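Local atomic coordinates of ribulose bisphosphate carboxylase (Hyperthermus butylicus DSM 5456, PDB entry 6HUN), a protein that probably catalyses the addition of CO2 and water to ribulose 1,5-bisphosphate, yielding two molecules of 3-phosphoglycerate, as a magnesium-dependent archaeal form III Rubisco. Residues V140-S145 with L366-S371. Residues are numbered along the deposited sequence; the frame is centred on the assembly and turned at random.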
loop_
_atom_site.group_PDB
_atom_site.type_symbol
_atom_site.label_atom_id
_atom_site.label_comp_id
_atom_site.label_asym_id
_atom_site.label_seq_id
_atom_site.Cartn_x
_atom_site.Cartn_y
_atom_site.Cartn_z
ATOM N N VAL A 140 -2.239 -4.686 16.855
ATOM C CA VAL A 140 -2.511 -3.377 17.466
ATOM C C VAL A 140 -3.851 -3.521 18.119
ATOM O O VAL A 140 -4.787 -4.013 17.481
ATOM C CB VAL A 140 -2.531 -2.224 16.434
ATOM C CG1 VAL A 140 -2.887 -0.898 17.131
ATOM C CG2 VAL A 140 -1.142 -2.061 15.800
ATOM N N TYR A 141 -3.915 -3.103 19.394
ATOM C CA TYR A 141 -5.144 -3.081 20.161
ATOM C C TYR A 141 -5.740 -1.702 19.988
ATOM O O TYR A 141 -5.050 -0.690 20.221
ATOM C CB TYR A 141 -4.856 -3.325 21.633
ATOM C CG TYR A 141 -5.977 -2.767 22.523
ATOM C CD1 TYR A 141 -7.164 -3.456 22.636
ATOM C CD2 TYR A 141 -5.847 -1.556 23.178
ATOM C CE1 TYR A 141 -8.228 -2.987 23.462
ATOM C CE2 TYR A 141 -6.932 -1.036 24.017
ATOM C CZ TYR A 141 -8.101 -1.782 24.118
ATOM O OH TYR A 141 -9.173 -1.366 24.883
ATOM N N PHE A 142 -7.007 -1.665 19.576
ATOM C CA PHE A 142 -7.735 -0.421 19.384
ATOM C C PHE A 142 -8.722 -0.255 20.531
ATOM O O PHE A 142 -9.574 -1.135 20.709
ATOM C CB PHE A 142 -8.469 -0.414 18.053
ATOM C CG PHE A 142 -7.534 -0.457 16.885
ATOM C CD1 PHE A 142 -6.818 0.674 16.552
ATOM C CD2 PHE A 142 -7.302 -1.613 16.217
ATOM C CE1 PHE A 142 -5.909 0.648 15.486
ATOM C CE2 PHE A 142 -6.412 -1.638 15.116
ATOM C CZ PHE A 142 -5.721 -0.516 14.787
ATOM N N PRO A 143 -8.650 0.817 21.320
ATOM C CA PRO A 143 -9.662 1.002 22.425
ATOM C C PRO A 143 -11.009 1.415 21.873
ATOM O O PRO A 143 -11.101 1.945 20.759
ATOM C CB PRO A 143 -9.058 2.113 23.284
ATOM C CG PRO A 143 -8.216 2.907 22.372
ATOM C CD PRO A 143 -7.652 1.911 21.311
ATOM N N PRO A 144 -12.099 1.223 22.656
ATOM C CA PRO A 144 -13.439 1.473 22.123
ATOM C C PRO A 144 -13.626 2.857 21.546
ATOM O O PRO A 144 -14.349 3.007 20.568
ATOM C CB PRO A 144 -14.353 1.262 23.364
ATOM C CG PRO A 144 -13.615 0.323 24.206
ATOM C CD PRO A 144 -12.126 0.567 23.970
ATOM N N SER A 145 -13.050 3.888 22.152
ATOM C CA SER A 145 -13.352 5.248 21.723
ATOM C C SER A 145 -12.720 5.539 20.377
ATOM O O SER A 145 -13.212 6.372 19.608
ATOM C CB SER A 145 -12.862 6.235 22.775
ATOM O OG SER A 145 -11.468 6.030 22.953
ATOM N N LEU A 366 -3.127 -9.519 20.620
ATOM C CA LEU A 366 -3.661 -8.810 21.784
ATOM C C LEU A 366 -5.145 -9.078 21.915
ATOM O O LEU A 366 -5.818 -9.417 20.949
ATOM C CB LEU A 366 -3.439 -7.296 21.632
ATOM C CG LEU A 366 -1.967 -6.867 21.617
ATOM C CD1 LEU A 366 -1.745 -5.559 20.856
ATOM C CD2 LEU A 366 -1.496 -6.731 23.024
ATOM N N GLU A 367 -5.676 -8.915 23.110
ATOM C CA GLU A 367 -7.121 -9.050 23.275
ATOM C C GLU A 367 -7.794 -7.885 22.547
ATOM O O GLU A 367 -7.248 -6.783 22.523
ATOM C CB GLU A 367 -7.418 -9.092 24.782
ATOM C CG GLU A 367 -8.723 -8.550 25.205
ATOM C CD GLU A 367 -8.868 -8.612 26.708
ATOM O OE1 GLU A 367 -8.497 -9.647 27.322
ATOM O OE2 GLU A 367 -9.321 -7.595 27.273
ATOM N N GLN A 368 -8.978 -8.127 21.903
ATOM C CA GLN A 368 -9.658 -7.099 21.105
ATOM C C GLN A 368 -11.184 -7.284 21.146
ATOM O O GLN A 368 -11.717 -8.151 20.441
ATOM C CB GLN A 368 -9.167 -7.089 19.648
ATOM C CG GLN A 368 -9.918 -6.043 18.815
ATOM C CD GLN A 368 -9.489 -4.626 19.184
ATOM O OE1 GLN A 368 -8.350 -4.215 18.876
ATOM N NE2 GLN A 368 -10.361 -3.885 19.811
ATOM N N PRO A 369 -11.921 -6.459 21.912
ATOM C CA PRO A 369 -13.383 -6.413 21.729
ATOM C C PRO A 369 -13.738 -5.667 20.449
ATOM O O PRO A 369 -13.024 -4.771 19.992
ATOM C CB PRO A 369 -13.904 -5.659 22.978
ATOM C CG PRO A 369 -12.673 -5.153 23.736
ATOM C CD PRO A 369 -11.450 -5.382 22.803
ATOM N N TRP A 370 -14.848 -6.060 19.846
ATOM C CA TRP A 370 -15.252 -5.491 18.562
ATOM C C TRP A 370 -16.615 -4.825 18.683
ATOM O O TRP A 370 -17.456 -4.915 17.783
ATOM C CB TRP A 370 -15.283 -6.576 17.483
ATOM C CG TRP A 370 -13.956 -7.004 16.985
ATOM C CD1 TRP A 370 -13.262 -8.110 17.335
ATOM C CD2 TRP A 370 -13.197 -6.339 15.992
ATOM N NE1 TRP A 370 -12.091 -8.199 16.630
ATOM C CE2 TRP A 370 -12.016 -7.106 15.792
ATOM C CE3 TRP A 370 -13.368 -5.138 15.284
ATOM C CZ2 TRP A 370 -11.037 -6.729 14.901
ATOM C CZ3 TRP A 370 -12.372 -4.793 14.352
ATOM C CH2 TRP A 370 -11.242 -5.583 14.184
ATOM N N SER A 371 -16.872 -4.200 19.829
ATOM C CA SER A 371 -18.164 -3.557 20.029
ATOM C C SER A 371 -18.513 -2.656 18.842
ATOM O O SER A 371 -17.667 -1.870 18.392
ATOM C CB SER A 371 -18.090 -2.748 21.321
ATOM O OG SER A 371 -19.344 -2.710 21.929
#
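The side-chain amide of Gln368 pairs with the backbone of Phe142 much as a neighbouring strand would. Phe142 N donates to Gln368 OE1 (3.0 Å) and Gln368 NE2 returns a bond to Phe142 O (3.0 Å), both almost straight (175°) and each on a lone pair of its acceptor. The second amide hydrogen goes to Pro369 O, 2.8 Å from Gln368 NE2, so both N-H groups are used and the amide plane cannot readily rotate. Lys317 NZ also donates to OE1, further fixing which end is oxygen. With CG anti to the backbone N (chi1 178°) and a bend at chi2, the chain brings this buried amide across to Phe142. An alanine here would take away both bonds to Phe142, together with those to Pro369 O and Lys317, and would probably loosen the join between the two segments. The Tyr141 ring lies nearly parallel to the amide plane, 10° apart; its CD1 approaches Glu367 O at 3.3 Å, while Pro369 CD meets its edge at CE1, 4.1 Å away. Tyr141 OH turns to Lys38 O. Farther along, Leu366 CD1 packs against Tyr141 CB (3.9 Å). The contact thus ties the end of strand 132-141, in the N-terminal domain's sheet, to the short strand 368-369 of the catalytic domain, which pairs with strand 355-356; Phe142 and Trp370 both rest on helix 312-322, and Leu366 reaches strand 41-49.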